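PDB 4F53: SusD homolog, which probably binds mucin O-glycans at the cell surface of Bacteroides ovatus, as a SusD-like outer-membrane lipoprotein with a TPR-like helical fold. Local coordinates for residues Y194-S199 with G232-A237; N275-E280 with L368-N373. One frame throughout, in Å; residues are numbered along the deposited sequence.

Contact 1: Y194-S199 with G232-A237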
loop_
_atom_site.group_PDB
_atom_site.type_symbol
_atom_site.label_atom_id
_atom_site.label_comp_id
_atom_site.label_asym_id
_atom_site.label_seq_id
_atom_site.Cartn_x
_atom_site.Cartn_y
_atom_site.Cartn_z
ATOM N N TYR A 194 -17.944 8.072 -7.312
ATOM C CA TYR A 194 -18.092 7.492 -8.653
ATOM C C TYR A 194 -16.716 7.381 -9.291
ATOM O O TYR A 194 -16.385 6.323 -9.823
ATOM C CB TYR A 194 -19.036 8.357 -9.523
ATOM C CG TYR A 194 -19.237 7.824 -10.927
ATOM C CD1 TYR A 194 -20.116 6.770 -11.175
ATOM C CD2 TYR A 194 -18.543 8.365 -12.010
ATOM C CE1 TYR A 194 -20.306 6.274 -12.465
ATOM C CE2 TYR A 194 -18.714 7.864 -13.304
ATOM C CZ TYR A 194 -19.606 6.825 -13.528
ATOM O OH TYR A 194 -19.801 6.321 -14.793
ATOM N N LYS A 195 -15.906 8.468 -9.213
ATOM C CA LYS A 195 -14.535 8.501 -9.745
ATOM C C LYS A 195 -13.638 7.549 -8.991
ATOM O O LYS A 195 -12.815 6.886 -9.610
ATOM C CB LYS A 195 -13.938 9.926 -9.683
ATOM C CG LYS A 195 -14.661 10.917 -10.591
ATOM C CD LYS A 195 -13.865 12.188 -10.677
ATOM C CE LYS A 195 -14.716 13.343 -11.122
ATOM N NZ LYS A 195 -13.901 14.577 -11.259
ATOM N N PHE A 196 -13.799 7.464 -7.653
ATOM C CA PHE A 196 -13.022 6.568 -6.782
ATOM C C PHE A 196 -13.288 5.107 -7.186
ATOM O O PHE A 196 -12.330 4.354 -7.353
ATOM C CB PHE A 196 -13.398 6.813 -5.291
ATOM C CG PHE A 196 -12.723 5.926 -4.264
ATOM C CD1 PHE A 196 -13.182 4.634 -4.027
ATOM C CD2 PHE A 196 -11.635 6.386 -3.535
ATOM C CE1 PHE A 196 -12.540 3.806 -3.089
ATOM C CE2 PHE A 196 -11.011 5.575 -2.579
ATOM C CZ PHE A 196 -11.472 4.297 -2.351
ATOM N N ALA A 197 -14.595 4.720 -7.336
ATOM C CA ALA A 197 -15.022 3.367 -7.693
ATOM C C ALA A 197 -14.468 2.946 -9.068
ATOM O O ALA A 197 -13.940 1.836 -9.175
ATOM C CB ALA A 197 -16.532 3.260 -7.663
ATOM N N ASN A 198 -14.509 3.828 -10.086
ATOM C CA ASN A 198 -13.923 3.496 -11.394
ATOM C C ASN A 198 -12.389 3.402 -11.311
ATOM O O ASN A 198 -11.785 2.581 -11.993
ATOM C CB ASN A 198 -14.323 4.509 -12.455
ATOM C CG ASN A 198 -15.702 4.277 -12.975
ATOM O OD1 ASN A 198 -16.032 3.180 -13.444
ATOM N ND2 ASN A 198 -16.534 5.302 -12.890
ATOM N N SER A 199 -11.762 4.226 -10.449
ATOM C CA SER A 199 -10.308 4.225 -10.225
ATOM C C SER A 199 -9.893 2.911 -9.558
ATOM O O SER A 199 -8.844 2.370 -9.897
ATOM C CB SER A 199 -9.917 5.421 -9.371
ATOM O OG SER A 199 -10.253 6.603 -10.087
ATOM N N GLY A 232 -15.151 7.240 -16.124
ATOM C CA GLY A 232 -14.682 8.387 -15.351
ATOM C C GLY A 232 -13.903 8.050 -14.094
ATOM O O GLY A 232 -14.489 7.693 -13.068
ATOM N N VAL A 233 -12.566 8.192 -14.173
ATOM C CA VAL A 233 -11.660 7.944 -13.045
ATOM C C VAL A 233 -11.229 9.311 -12.454
ATOM O O VAL A 233 -11.668 10.351 -12.947
ATOM C CB VAL A 233 -10.428 7.059 -13.466
ATOM C CG1 VAL A 233 -10.854 5.630 -13.792
ATOM C CG2 VAL A 233 -9.632 7.681 -14.627
HETATM N N MSE A 234 -10.381 9.305 -11.408
HETATM C CA MSE A 234 -9.790 10.516 -10.833
HETATM C C MSE A 234 -8.860 11.148 -11.870
HETATM O O MSE A 234 -8.023 10.431 -12.420
HETATM C CB MSE A 234 -8.973 10.172 -9.577
HETATM C CG MSE A 234 -9.780 9.676 -8.420
HETATM SE SE MSE A 234 -8.467 9.049 -7.097
HETATM C CE MSE A 234 -9.703 8.316 -5.859
ATOM N N THR A 235 -8.986 12.464 -12.152
ATOM C CA THR A 235 -8.096 13.118 -13.141
ATOM C C THR A 235 -7.412 14.366 -12.554
ATOM O O THR A 235 -6.469 14.883 -13.148
ATOM C CB THR A 235 -8.850 13.497 -14.441
ATOM O OG1 THR A 235 -9.876 14.407 -14.098
ATOM C CG2 THR A 235 -9.451 12.284 -15.183
ATOM N N ALA A 236 -7.912 14.883 -11.442
ATOM C CA ALA A 236 -7.340 16.073 -10.810
ATOM C C ALA A 236 -6.827 15.701 -9.432
ATOM O O ALA A 236 -7.380 14.779 -8.819
ATOM C CB ALA A 236 -8.399 17.176 -10.711
ATOM N N ALA A 237 -5.796 16.406 -8.930
ATOM C CA ALA A 237 -5.239 16.158 -7.586
ATOM C C ALA A 237 -6.346 16.173 -6.497
ATOM O O ALA A 237 -6.306 15.368 -5.572
ATOM C CB ALA A 237 -4.168 17.194 -7.254
#
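Ser199 meets the backbone of Met234 through its hydroxyl. Met234 N donates to Ser199 OG over 3.0 Å, and the bond is fairly straight (163°). The same hydroxyl passes its own proton back to Lys195 O, one helical turn earlier, at 2.6 Å from Ser199 OG. That carbonyl also takes the helical bond from Ser199 N, and the two donors reach it from opposite faces of its plane. The hydroxyl is put there by its first torsion, with OG anti to the carbonyl carbon (chi1 -62°). An alanine here would probably leave Met234 N without its acceptor and open a small gap against Val233 CB. Val233 lies next to the serine, and its CG1 packs against the backbone of Asn198.

The contact sits where the loop after helix 221-231 returns across helix 190-207 of the TPR-like helical fold. Gly232 makes the exit from the earlier helix with a positive phi of 131°. A side chain at these backbone angles would press on the preceding carbonyl oxygen. Gly232 O points to the helix. It meets Lys195 CA in a nearly straight CA-H...O contact of 3.4 Å and takes a weak hydrogen bond from Asn198 ND2. That amide nitrogen also lies over one face of the Tyr194 ring, toward the rim.

The Lys195 chain is extended and passes Val233 O, its CD 3.7 Å from that oxygen, and its ammonium forms a salt bridge with Asp239. Met234, a selenomethionine, lies beside Phe196 and points the same way. Its methyl CE lies 3.6 Å from Phe196 CD2. The Phe335 ring meets that of Phe196 edge-to-face.

Contact 2: N275-E280 with L368-N373; sequences NDPRRE and LSFEEN
Ser369 and Phe370 receive the side chain of Arg278 at the C-terminal end of helix 358-372, within the TPR-like helical fold. Arg278 belongs to a type I beta turn from Asp276 to Arg279 that leads into the short helix 279-282. Asp276 opens the turn, and its OD1 accepts from Arg278 N, a capping bond ahead of the helix.

Ser369 comes first. Its OG is anti to the backbone N (chi1 177°) and faces an edge of the guanidinium. Arg278 NH1 donates to Ser369 OG over 2.9 Å, and the oxygen lies in the guanidinium plane. A different edge, formed by NE and NH2, grips Asp276 side-on. Arg278 NE reaches Asp276 OD1 at 2.8 Å in a practically straight bond, and NH2 reaches OD2 in a salt bridge. Each carboxylate oxygen uses its syn lone pair. Gln433 accepts a further bond from NH2. With three nitrogens engaged, the guanidinium is fixed in rotation.

Phe370 then takes one face of this group. Its CE1 stands 3.8 Å above the guanidinium plane, toward the rim, and the two planes are 54° apart. This is therefore not a parallel stack. CE2 and CZ of the ring meet Pro277, whose side chain crosses it at about a right angle, with Pro277 CG 3.5 Å from Phe370 CE2. The Phe370 ring also meets that of Tyr382, which comes from beyond the two segments.

Asn373 is the first residue to leave the helical conformation. Its amide nitrogen lies beside the aliphatic part of the arginine, with Asn373 ND2 4.1 Å from Arg278 CD. The amide is turned back on its own helix: Asn373 ND2 donates to Ser369 O over 2.8 Å, from above the carbonyl plane.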
loop_
_atom_site.group_PDB
_atom_site.type_symbol
_atom_site.label_atom_id
_atom_site.label_comp_id
_atom_site.label_asym_id
_atom_site.label_seq_id
_atom_site.Cartn_x
_atom_site.Cartn_y
_atom_site.Cartn_z
ATOM N N ASN A 275 17.160 14.427 -7.265
ATOM C CA ASN A 275 17.084 15.782 -6.657
ATOM C C ASN A 275 15.615 16.156 -6.514
ATOM O O ASN A 275 15.181 17.215 -6.940
ATOM C CB ASN A 275 17.858 16.835 -7.485
ATOM C CG ASN A 275 19.344 16.564 -7.530
ATOM O OD1 ASN A 275 20.029 16.573 -6.498
ATOM N ND2 ASN A 275 19.872 16.270 -8.720
ATOM N N ASP A 276 14.827 15.192 -6.025
ATOM C CA ASP A 276 13.388 15.303 -5.921
ATOM C C ASP A 276 12.947 16.394 -4.931
ATOM O O ASP A 276 13.275 16.322 -3.737
ATOM C CB ASP A 276 12.810 13.942 -5.546
ATOM C CG ASP A 276 11.383 13.723 -5.982
ATOM O OD1 ASP A 276 10.544 14.608 -5.728
ATOM O OD2 ASP A 276 11.096 12.653 -6.538
ATOM N N PRO A 277 12.166 17.394 -5.413
ATOM C CA PRO A 277 11.636 18.426 -4.489
ATOM C C PRO A 277 10.538 17.899 -3.551
ATOM O O PRO A 277 10.141 18.615 -2.644
ATOM C CB PRO A 277 11.093 19.523 -5.422
ATOM C CG PRO A 277 10.828 18.860 -6.683
ATOM C CD PRO A 277 11.735 17.640 -6.807
ATOM N N ARG A 278 10.077 16.660 -3.724
ATOM C CA ARG A 278 9.099 16.064 -2.794
ATOM C C ARG A 278 9.803 15.604 -1.536
ATOM O O ARG A 278 9.130 15.222 -0.600
ATOM C CB ARG A 278 8.308 14.903 -3.422
ATOM C CG ARG A 278 7.354 15.364 -4.513
ATOM C CD ARG A 278 6.880 14.196 -5.306
ATOM N NE ARG A 278 7.938 13.680 -6.170
ATOM C CZ ARG A 278 7.727 12.814 -7.144
ATOM N NH1 ARG A 278 6.504 12.375 -7.392
ATOM N NH2 ARG A 278 8.732 12.399 -7.899
ATOM N N ARG A 279 11.149 15.662 -1.485
ATOM C CA ARG A 279 11.899 15.291 -0.266
ATOM C C ARG A 279 11.457 16.148 0.901
ATOM O O ARG A 279 11.081 15.592 1.942
ATOM C CB ARG A 279 13.419 15.386 -0.442
ATOM C CG ARG A 279 13.974 14.168 -1.180
ATOM C CD ARG A 279 15.442 14.358 -1.546
ATOM N NE ARG A 279 15.627 15.578 -2.338
ATOM C CZ ARG A 279 16.810 16.074 -2.684
ATOM N NH1 ARG A 279 17.929 15.469 -2.305
ATOM N NH2 ARG A 279 16.883 17.182 -3.406
ATOM N N GLU A 280 11.409 17.491 0.686
ATOM C CA GLU A 280 10.975 18.460 1.684
ATOM C C GLU A 280 9.483 18.286 1.992
ATOM O O GLU A 280 9.073 18.611 3.094
ATOM C CB GLU A 280 11.322 19.918 1.280
ATOM C CG GLU A 280 10.595 20.450 0.043
ATOM C CD GLU A 280 11.310 21.401 -0.918
ATOM O OE1 GLU A 280 12.131 22.225 -0.447
ATOM O OE2 GLU A 280 10.985 21.375 -2.133
ATOM N N LEU A 368 0.750 15.566 -11.149
ATOM C CA LEU A 368 -0.270 15.403 -10.126
ATOM C C LEU A 368 0.367 15.202 -8.742
ATOM O O LEU A 368 -0.122 15.782 -7.766
ATOM C CB LEU A 368 -1.208 14.225 -10.451
ATOM C CG LEU A 368 -2.258 14.483 -11.538
ATOM C CD1 LEU A 368 -2.851 13.170 -12.033
ATOM C CD2 LEU A 368 -3.344 15.428 -11.050
ATOM N N SER A 369 1.486 14.429 -8.664
ATOM C CA SER A 369 2.153 14.180 -7.397
ATOM C C SER A 369 2.780 15.474 -6.845
ATOM O O SER A 369 2.673 15.746 -5.630
ATOM C CB SER A 369 3.176 13.066 -7.545
ATOM O OG SER A 369 3.886 12.856 -6.337
ATOM N N PHE A 370 3.389 16.284 -7.725
ATOM C CA PHE A 370 3.938 17.605 -7.351
ATOM C C PHE A 370 2.811 18.496 -6.749
ATOM O O PHE A 370 2.965 19.030 -5.660
ATOM C CB PHE A 370 4.588 18.275 -8.565
ATOM C CG PHE A 370 6.056 17.956 -8.739
ATOM C CD1 PHE A 370 6.511 16.635 -8.711
ATOM C CD2 PHE A 370 6.982 18.970 -8.969
ATOM C CE1 PHE A 370 7.860 16.340 -8.901
ATOM C CE2 PHE A 370 8.337 18.674 -9.137
ATOM C CZ PHE A 370 8.764 17.361 -9.127
ATOM N N GLU A 371 1.666 18.573 -7.436
ATOM C CA GLU A 371 0.482 19.316 -7.003
ATOM C C GLU A 371 -0.050 18.781 -5.664
ATOM O O GLU A 371 -0.380 19.565 -4.786
ATOM C CB GLU A 371 -0.602 19.229 -8.080
ATOM C CG GLU A 371 -1.764 20.174 -7.858
ATOM C CD GLU A 371 -2.783 20.194 -8.979
ATOM O OE1 GLU A 371 -2.530 19.582 -10.047
ATOM O OE2 GLU A 371 -3.848 20.822 -8.778
ATOM N N GLU A 372 -0.120 17.458 -5.500
ATOM C CA GLU A 372 -0.582 16.822 -4.254
ATOM C C GLU A 372 0.305 17.221 -3.062
ATOM O O GLU A 372 -0.146 17.216 -1.926
ATOM C CB GLU A 372 -0.532 15.278 -4.397
ATOM C CG GLU A 372 -1.653 14.666 -5.222
ATOM C CD GLU A 372 -1.447 13.264 -5.777
ATOM O OE1 GLU A 372 -0.355 12.666 -5.614
ATOM O OE2 GLU A 372 -2.404 12.767 -6.403
ATOM N N ASN A 373 1.591 17.528 -3.329
ATOM C CA ASN A 373 2.581 17.818 -2.301
ATOM C C ASN A 373 2.914 19.293 -2.222
ATOM O O ASN A 373 3.880 19.660 -1.549
ATOM C CB ASN A 373 3.827 16.960 -2.542
ATOM C CG ASN A 373 3.563 15.504 -2.204
ATOM O OD1 ASN A 373 3.359 15.140 -1.051
ATOM N ND2 ASN A 373 3.451 14.650 -3.197
#

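After the helices from 25-37 to 152-173, the chain reaches helix 190-207, which carries residues 194-199. It runs on through helix 221-231, and contact 1 closes this loop when residues 232-237 come back to the earlier helix. Only later does the chain reach 275-280. Contact 2 closes a longer loop of 87 residues, ending at 368-373 on helix 358-372. The two loops lie in series; they neither nest nor cross. Their centres are about 21 Å apart, yet the contacts touch: Leu368 CD2 packs 3.4 Å from Ala237 N, and Glu371 lies against Ala237. Helix 358-372 thus joins the loop of contact 1 to the turn before helix 279-282.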